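Local coordinates for protein D-glycerate 2-kinase (Thermotoga maritima, PDB 2B8N) that catalyses the magnesium- and ATP-dependent phosphorylation of D-glycerate to 2-phosphoglycerate, a step in serine degradation via 3-hydroxypyruvate, at residues A[60-65]-A[95-100]; A[83-88]-A[106-111]; A[129-134]-A[183-188]. All blocks are in the same frame, centred on the assembly; numbering follows the deposited sequence.

Interaction 1 (A[60-65]-A[95-100])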
# COMPACT_ATOMS: atom_id res chain seq x y z
N ALA A 60 2.90 4.31 8.38
CA ALA A 60 2.53 5.72 8.45
C ALA A 60 1.87 6.10 9.79
O ALA A 60 1.16 7.13 9.88
CB ALA A 60 1.58 6.05 7.32
N ALA A 61 2.09 5.28 10.82
CA ALA A 61 1.34 5.44 12.06
C ALA A 61 1.63 6.77 12.70
O ALA A 61 0.72 7.44 13.16
CB ALA A 61 1.59 4.30 13.03
N TRP A 62 2.91 7.16 12.73
CA TRP A 62 3.32 8.34 13.45
C TRP A 62 2.72 9.61 12.85
O TRP A 62 2.24 10.48 13.60
CB TRP A 62 4.84 8.42 13.55
CG TRP A 62 5.29 9.39 14.58
CD1 TRP A 62 5.60 9.12 15.89
CD2 TRP A 62 5.45 10.80 14.41
NE1 TRP A 62 5.96 10.29 16.54
CE2 TRP A 62 5.87 11.33 15.66
CE3 TRP A 62 5.28 11.67 13.33
CZ2 TRP A 62 6.12 12.69 15.83
CZ3 TRP A 62 5.52 13.03 13.52
CH2 TRP A 62 5.94 13.52 14.75
N ARG A 63 2.71 9.75 11.53
CA ARG A 63 2.19 10.99 10.95
C ARG A 63 0.65 11.05 10.99
O ARG A 63 0.06 12.13 11.17
CB ARG A 63 2.73 11.25 9.55
CG ARG A 63 4.25 11.33 9.52
CD ARG A 63 4.82 12.66 9.01
NE ARG A 63 5.38 13.50 10.09
CZ ARG A 63 6.26 14.50 9.93
NH1 ARG A 63 6.71 14.83 8.73
NH2 ARG A 63 6.70 15.18 10.98
N MSE A 64 0.01 9.90 10.84
CA MSE A 64 -1.44 9.82 10.98
C MSE A 64 -1.87 10.18 12.41
O MSE A 64 -2.87 10.88 12.60
CB MSE A 64 -1.94 8.44 10.61
CG MSE A 64 -1.76 8.06 9.16
SE MSE A 64 -2.57 6.31 8.76
CE MSE A 64 -4.49 6.68 8.97
N ALA A 65 -1.12 9.70 13.41
CA ALA A 65 -1.44 10.03 14.80
C ALA A 65 -1.28 11.53 15.04
O ALA A 65 -2.18 12.18 15.54
CB ALA A 65 -0.56 9.25 15.77
N PHE A 95 1.24 10.63 24.00
CA PHE A 95 0.95 9.36 23.36
C PHE A 95 2.14 8.48 23.62
O PHE A 95 3.25 8.96 23.80
CB PHE A 95 0.81 9.51 21.86
CG PHE A 95 -0.40 10.26 21.40
CD1 PHE A 95 -1.28 10.87 22.29
CD2 PHE A 95 -0.65 10.38 20.03
CE1 PHE A 95 -2.40 11.56 21.82
CE2 PHE A 95 -1.74 11.08 19.56
CZ PHE A 95 -2.62 11.67 20.44
N GLU A 96 1.90 7.19 23.63
CA GLU A 96 2.96 6.21 23.79
C GLU A 96 3.47 5.86 22.39
O GLU A 96 2.71 5.42 21.54
CB GLU A 96 2.42 4.99 24.55
CG GLU A 96 1.89 5.31 25.95
CD GLU A 96 1.15 4.15 26.61
OE1 GLU A 96 1.53 2.99 26.39
OE2 GLU A 96 0.19 4.42 27.35
N ILE A 97 4.76 6.09 22.15
CA ILE A 97 5.34 5.84 20.84
C ILE A 97 6.22 4.57 20.86
O ILE A 97 7.21 4.49 21.58
CB ILE A 97 6.15 7.09 20.33
CG1 ILE A 97 5.33 8.38 20.48
CG2 ILE A 97 6.59 6.90 18.88
CD1 ILE A 97 3.94 8.38 19.74
N TYR A 98 5.82 3.58 20.06
CA TYR A 98 6.49 2.30 19.96
C TYR A 98 6.89 1.88 18.52
O TYR A 98 6.29 2.31 17.53
CB TYR A 98 5.58 1.24 20.56
CG TYR A 98 5.16 1.49 22.00
CD1 TYR A 98 6.10 1.76 22.99
CD2 TYR A 98 3.82 1.40 22.38
CE1 TYR A 98 5.73 1.96 24.32
CE2 TYR A 98 3.42 1.61 23.71
CZ TYR A 98 4.38 1.89 24.68
OH TYR A 98 4.00 2.08 26.00
N GLU A 99 7.91 1.04 18.43
CA GLU A 99 8.32 0.46 17.16
C GLU A 99 8.51 -1.04 17.34
O GLU A 99 8.80 -1.50 18.44
CB GLU A 99 9.62 1.13 16.65
CG GLU A 99 9.57 2.66 16.67
CD GLU A 99 10.75 3.32 15.97
OE1 GLU A 99 11.76 2.63 15.80
OE2 GLU A 99 10.67 4.50 15.58
N ALA A 100 8.33 -1.79 16.26
CA ALA A 100 8.35 -3.26 16.32
C ALA A 100 8.70 -3.90 14.99
O ALA A 100 8.92 -3.20 13.98
CB ALA A 100 7.01 -3.77 16.80
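W62 and I97 make the closer of two apolar contacts: the methyl CG2 of I97 lies at the edge of the indole, in the plane of the ring, 3.9 Å from W62 CD1. The CB of W62 leaves the helix across the line to the strand, and it is the first torsion, with CG anti to the backbone N (chi1 -165°), that carries the five-membered ring over to I97. The second contact is looser and lies one helical turn along, where A65 CB is 4.4 Å from F95 CE2. The carbonyl oxygen A65 O also lies near the plane of the F95 ring, at its edge.

Helix 61-72 lies against a parallel α/β sheet of Rossmann-like strand order 3-2-1-4-5-6, in which strand 96-100 is outermost on this side. A bare methyl at A65 suits the close approach of the helix to L54, A56 and V81 of the two inner strands. The gap to the edge strand is wider: W62 reaches out from the helix, and I97 and F95 reach back from strand 96-100 and its start.

At the polar margin, W62 NE1 donates to G90 O, which probably helps hold the turn of the ring. On the opposite side of the strand, Y98 OH donates to E96 OE1 at 2.7 Å, and that carboxylate also forms a salt bridge with R115 of helix 107-120.

Interaction 2 (A[83-88]-A[106-111])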
# COMPACT_ATOMS: atom_id res chain seq x y z
N THR A 83 5.01 1.43 14.92
CA THR A 83 5.44 1.56 13.52
C THR A 83 6.75 0.79 13.33
O THR A 83 7.21 0.14 14.26
CB THR A 83 5.50 3.08 13.07
OG1 THR A 83 5.59 3.19 11.64
CG2 THR A 83 6.68 3.80 13.70
N LYS A 84 7.29 0.80 12.12
CA LYS A 84 8.57 0.15 11.83
C LYS A 84 9.73 0.81 12.59
O LYS A 84 9.73 2.01 12.84
CB LYS A 84 8.88 0.24 10.33
CG LYS A 84 8.30 -0.85 9.46
CD LYS A 84 8.64 -0.62 7.99
CE LYS A 84 10.07 -1.02 7.66
NZ LYS A 84 10.26 -2.46 7.81
N TYR A 85 10.75 0.02 12.91
CA TYR A 85 11.96 0.60 13.49
C TYR A 85 12.43 1.79 12.64
O TYR A 85 12.46 1.72 11.41
CB TYR A 85 13.09 -0.44 13.68
CG TYR A 85 12.66 -1.59 14.56
CD1 TYR A 85 12.04 -1.34 15.78
CD2 TYR A 85 12.82 -2.91 14.17
CE1 TYR A 85 11.60 -2.35 16.58
CE2 TYR A 85 12.38 -3.95 14.99
CZ TYR A 85 11.77 -3.65 16.20
OH TYR A 85 11.29 -4.62 17.06
N GLY A 86 12.76 2.88 13.32
CA GLY A 86 13.31 4.07 12.68
C GLY A 86 12.30 5.00 12.04
O GLY A 86 12.70 6.00 11.43
N HIS A 87 11.01 4.70 12.19
CA HIS A 87 9.98 5.42 11.49
C HIS A 87 9.31 6.49 12.33
O HIS A 87 8.73 7.44 11.81
CB HIS A 87 8.88 4.46 11.01
CG HIS A 87 9.20 3.76 9.72
ND1 HIS A 87 10.39 3.12 9.49
CD2 HIS A 87 8.45 3.57 8.61
CE1 HIS A 87 10.38 2.59 8.28
NE2 HIS A 87 9.21 2.85 7.73
N SER A 88 9.33 6.32 13.64
CA SER A 88 8.71 7.30 14.52
C SER A 88 9.59 8.53 14.60
O SER A 88 10.82 8.44 14.50
CB SER A 88 8.41 6.71 15.91
OG SER A 88 9.57 6.51 16.69
N ASP A 106 8.20 -9.59 15.90
CA ASP A 106 9.17 -10.00 16.91
C ASP A 106 8.61 -9.81 18.33
O ASP A 106 7.41 -9.69 18.46
CB ASP A 106 10.52 -9.29 16.69
CG ASP A 106 10.42 -7.77 16.73
OD1 ASP A 106 9.34 -7.24 17.05
OD2 ASP A 106 11.44 -7.11 16.41
N GLU A 107 9.48 -9.84 19.35
CA GLU A 107 9.09 -9.70 20.76
C GLU A 107 8.49 -8.33 21.06
O GLU A 107 7.59 -8.19 21.90
CB GLU A 107 10.28 -9.94 21.68
N ASN A 108 8.99 -7.31 20.36
CA ASN A 108 8.42 -5.96 20.48
C ASN A 108 6.97 -5.88 19.95
O ASN A 108 6.13 -5.14 20.49
CB ASN A 108 9.32 -4.94 19.79
CG ASN A 108 10.60 -4.72 20.55
OD1 ASN A 108 10.66 -4.95 21.75
ND2 ASN A 108 11.63 -4.27 19.86
N THR A 109 6.68 -6.64 18.90
CA THR A 109 5.29 -6.75 18.41
C THR A 109 4.35 -7.28 19.51
O THR A 109 3.34 -6.67 19.81
CB THR A 109 5.19 -7.65 17.16
OG1 THR A 109 6.12 -7.19 16.16
CG2 THR A 109 3.77 -7.60 16.58
N ILE A 110 4.73 -8.39 20.11
CA ILE A 110 4.00 -8.99 21.25
C ILE A 110 3.81 -8.01 22.42
O ILE A 110 2.70 -7.85 22.94
CB ILE A 110 4.74 -10.25 21.77
CG1 ILE A 110 4.62 -11.36 20.74
CG2 ILE A 110 4.15 -10.72 23.09
CD1 ILE A 110 5.59 -12.48 20.98
N LYS A 111 4.91 -7.40 22.84
CA LYS A 111 4.86 -6.44 23.92
C LYS A 111 3.86 -5.29 23.60
O LYS A 111 2.95 -4.97 24.41
CB LYS A 111 6.26 -5.89 24.19
CG LYS A 111 7.12 -6.78 25.13
CD LYS A 111 8.61 -6.71 24.81
CE LYS A 111 9.50 -7.18 25.94
NZ LYS A 111 10.23 -6.04 26.55
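Y85 OH is gripped by the N-terminal end of helix 107-120, through its N-cap D106 and N108 of the first turn. It donates to D106 OD2 at 2.6 Å, using the syn lone pair of the carboxylate, and accepts from N108 ND2 at 2.8 Å with an N-H...O angle of 153°. OD2 lies at the edge of the phenol ring, in its plane, whereas the amide of N108 stands almost upright to the ring, the two planes 80° apart. A tyrosine suits the place because one hydroxyl can both give and take.

D106 also forms a capping box with T109: T109 N donates to D106 OD1 at 3.3 Å and D106 N to T109 OG1 at 3.2 Å. The CG of D106 lies between its backbone N and carbonyl carbon (chi1 58°), which brings OD1 to T109 N. Replacing D106 by alanine would probably leave Y85 OH without its acceptor and T109 N without its cap.

Away from this pair of bonds the two segments do not meet. The exposed Y85 has its side chain against E99 of the edge strand, and it rides on a type II turn from K84 to H87, where glycine at G86 readily adopts the positive phi.

Interaction 3 (A[129-134]-A[183-188])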
# COMPACT_ATOMS: atom_id res chain seq x y z
N VAL A 129 -12.75 4.04 19.86
CA VAL A 129 -11.37 3.82 19.45
C VAL A 129 -11.20 4.35 18.03
O VAL A 129 -11.97 4.00 17.10
CB VAL A 129 -10.94 2.34 19.57
CG1 VAL A 129 -9.58 2.16 18.99
CG2 VAL A 129 -10.93 1.92 21.04
N LEU A 130 -10.23 5.26 17.88
CA LEU A 130 -9.86 5.81 16.59
C LEU A 130 -8.69 4.99 16.05
O LEU A 130 -7.55 5.16 16.49
CB LEU A 130 -9.49 7.30 16.75
CG LEU A 130 -8.85 7.93 15.51
CD1 LEU A 130 -9.78 7.77 14.28
CD2 LEU A 130 -8.45 9.41 15.77
N PHE A 131 -9.00 4.07 15.13
CA PHE A 131 -8.03 3.10 14.65
C PHE A 131 -7.40 3.58 13.36
O PHE A 131 -8.00 3.51 12.30
CB PHE A 131 -8.73 1.75 14.48
CG PHE A 131 -7.79 0.59 14.27
CD1 PHE A 131 -6.58 0.50 14.95
CD2 PHE A 131 -8.13 -0.44 13.41
CE1 PHE A 131 -5.72 -0.59 14.76
CE2 PHE A 131 -7.29 -1.53 13.21
CZ PHE A 131 -6.08 -1.60 13.88
N LEU A 132 -6.17 4.08 13.46
CA LEU A 132 -5.44 4.67 12.31
C LEU A 132 -4.51 3.61 11.72
O LEU A 132 -3.49 3.23 12.34
CB LEU A 132 -4.63 5.90 12.76
CG LEU A 132 -5.44 7.02 13.42
CD1 LEU A 132 -4.53 8.03 14.11
CD2 LEU A 132 -6.34 7.70 12.43
N LEU A 133 -4.88 3.12 10.54
CA LEU A 133 -4.21 1.94 9.99
C LEU A 133 -3.54 2.20 8.65
O LEU A 133 -4.14 2.81 7.75
CB LEU A 133 -5.22 0.79 9.89
CG LEU A 133 -4.74 -0.62 9.55
CD1 LEU A 133 -3.72 -1.18 10.54
CD2 LEU A 133 -5.96 -1.53 9.47
N SER A 134 -2.30 1.74 8.53
CA SER A 134 -1.53 1.73 7.27
C SER A 134 -0.79 0.40 7.11
O SER A 134 -0.94 -0.48 7.95
CB SER A 134 -0.55 2.92 7.21
OG SER A 134 0.07 3.15 8.47
N GLY A 183 -11.05 -10.01 13.22
CA GLY A 183 -12.11 -9.27 13.92
C GLY A 183 -11.99 -9.25 15.44
O GLY A 183 -12.81 -8.65 16.13
N ARG A 184 -10.97 -9.90 15.98
CA ARG A 184 -10.86 -10.03 17.44
C ARG A 184 -10.56 -8.72 18.19
O ARG A 184 -11.05 -8.49 19.31
CB ARG A 184 -9.85 -11.12 17.79
CG ARG A 184 -10.43 -12.49 17.46
CD ARG A 184 -9.55 -13.65 17.81
NE ARG A 184 -10.34 -14.86 18.08
CZ ARG A 184 -9.94 -16.09 17.78
NH1 ARG A 184 -8.77 -16.31 17.18
NH2 ARG A 184 -10.71 -17.13 18.07
N PHE A 185 -9.80 -7.85 17.53
CA PHE A 185 -9.54 -6.53 18.05
C PHE A 185 -10.83 -5.75 18.27
O PHE A 185 -11.01 -5.19 19.32
CB PHE A 185 -8.59 -5.77 17.12
CG PHE A 185 -8.25 -4.41 17.61
CD1 PHE A 185 -7.72 -4.23 18.89
CD2 PHE A 185 -8.45 -3.31 16.81
CE1 PHE A 185 -7.40 -2.96 19.35
CE2 PHE A 185 -8.12 -2.04 17.27
CZ PHE A 185 -7.59 -1.88 18.54
N ALA A 186 -11.72 -5.73 17.28
CA ALA A 186 -13.04 -5.05 17.41
C ALA A 186 -13.86 -5.72 18.49
O ALA A 186 -14.66 -5.06 19.19
CB ALA A 186 -13.81 -5.07 16.09
N GLU A 187 -13.68 -7.03 18.59
CA GLU A 187 -14.36 -7.82 19.58
C GLU A 187 -13.88 -7.46 20.99
O GLU A 187 -14.66 -7.50 21.93
CB GLU A 187 -14.16 -9.30 19.28
CG GLU A 187 -14.65 -10.23 20.36
CD GLU A 187 -14.71 -11.67 19.90
OE1 GLU A 187 -13.69 -12.21 19.46
OE2 GLU A 187 -15.80 -12.26 19.98
N ARG A 188 -12.60 -7.10 21.14
CA ARG A 188 -12.09 -6.68 22.48
C ARG A 188 -12.45 -5.24 22.83
O ARG A 188 -12.65 -4.89 23.98
CB ARG A 188 -10.59 -6.80 22.53
CG ARG A 188 -10.07 -8.20 22.55
CD ARG A 188 -10.00 -8.75 23.96
NE ARG A 188 -8.84 -9.62 24.07
CZ ARG A 188 -7.78 -9.42 24.85
NH1 ARG A 188 -7.69 -8.39 25.67
NH2 ARG A 188 -6.78 -10.30 24.83
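F131 and F185 meet as an edge-to-face aromatic pair, joining a central strand of the parallel, Rossmann-like α/β sheet to the short helix 184-189 on one face of it. The strand's residues alternate between the two faces.

V129 comes first, its CB pointing toward the helix; the branched side chain fits among V120 and L123 on the same face. L130 turns to the other face, where it packs on A68 and L72 of helix 61-72.

F131 carries the contact. Its CG is anti to the backbone N (chi1 -168°), and the ring stands out from the sheet with one face turned to the helix. F185 CE2 sits over the centre of that face, 3.7 Å above the plane. The ring planes are 50° apart and the centroids 4.9 Å apart, an inclined form of the edge-to-face arrangement. Phenylalanine suits both positions: a flat apolar ring offers a broad face on the strand and reaches far enough from the helix to meet it. F185 also touches V116 and V120 of helix 107-120, and its ring makes another edge-to-face pair with F141.

L132 returns to the far face and packs on M64, a selenomethionine, and A68. At the end of the segment the chain carries a small polar residue, S134, whose OG accepts a hydrogen bond from A60 N.

In the fold
All three interactions reach the same Rossmann-like parallel sheet. Interactions 1 and 2 have centres 10 Å apart and their segments alternate along the chain, 60-65, 83-88, 95-100, 106-111; they touch where E99 probably bonds to S88 OG and G86 N, tying the 83-88 turn to edge strand 96-100. Interaction 3 follows both and lies on a more central strand, its centre 15 Å from that of interaction 1, which it touches as M64 and A65 meet L132, and 18 Å from that of interaction 2, whose nearest atoms stay about 6 Å away. Helix 61-72 lies on one face, helices 107-120 and 184-189 on the other, so the contacts join edge, centre and both helical layers.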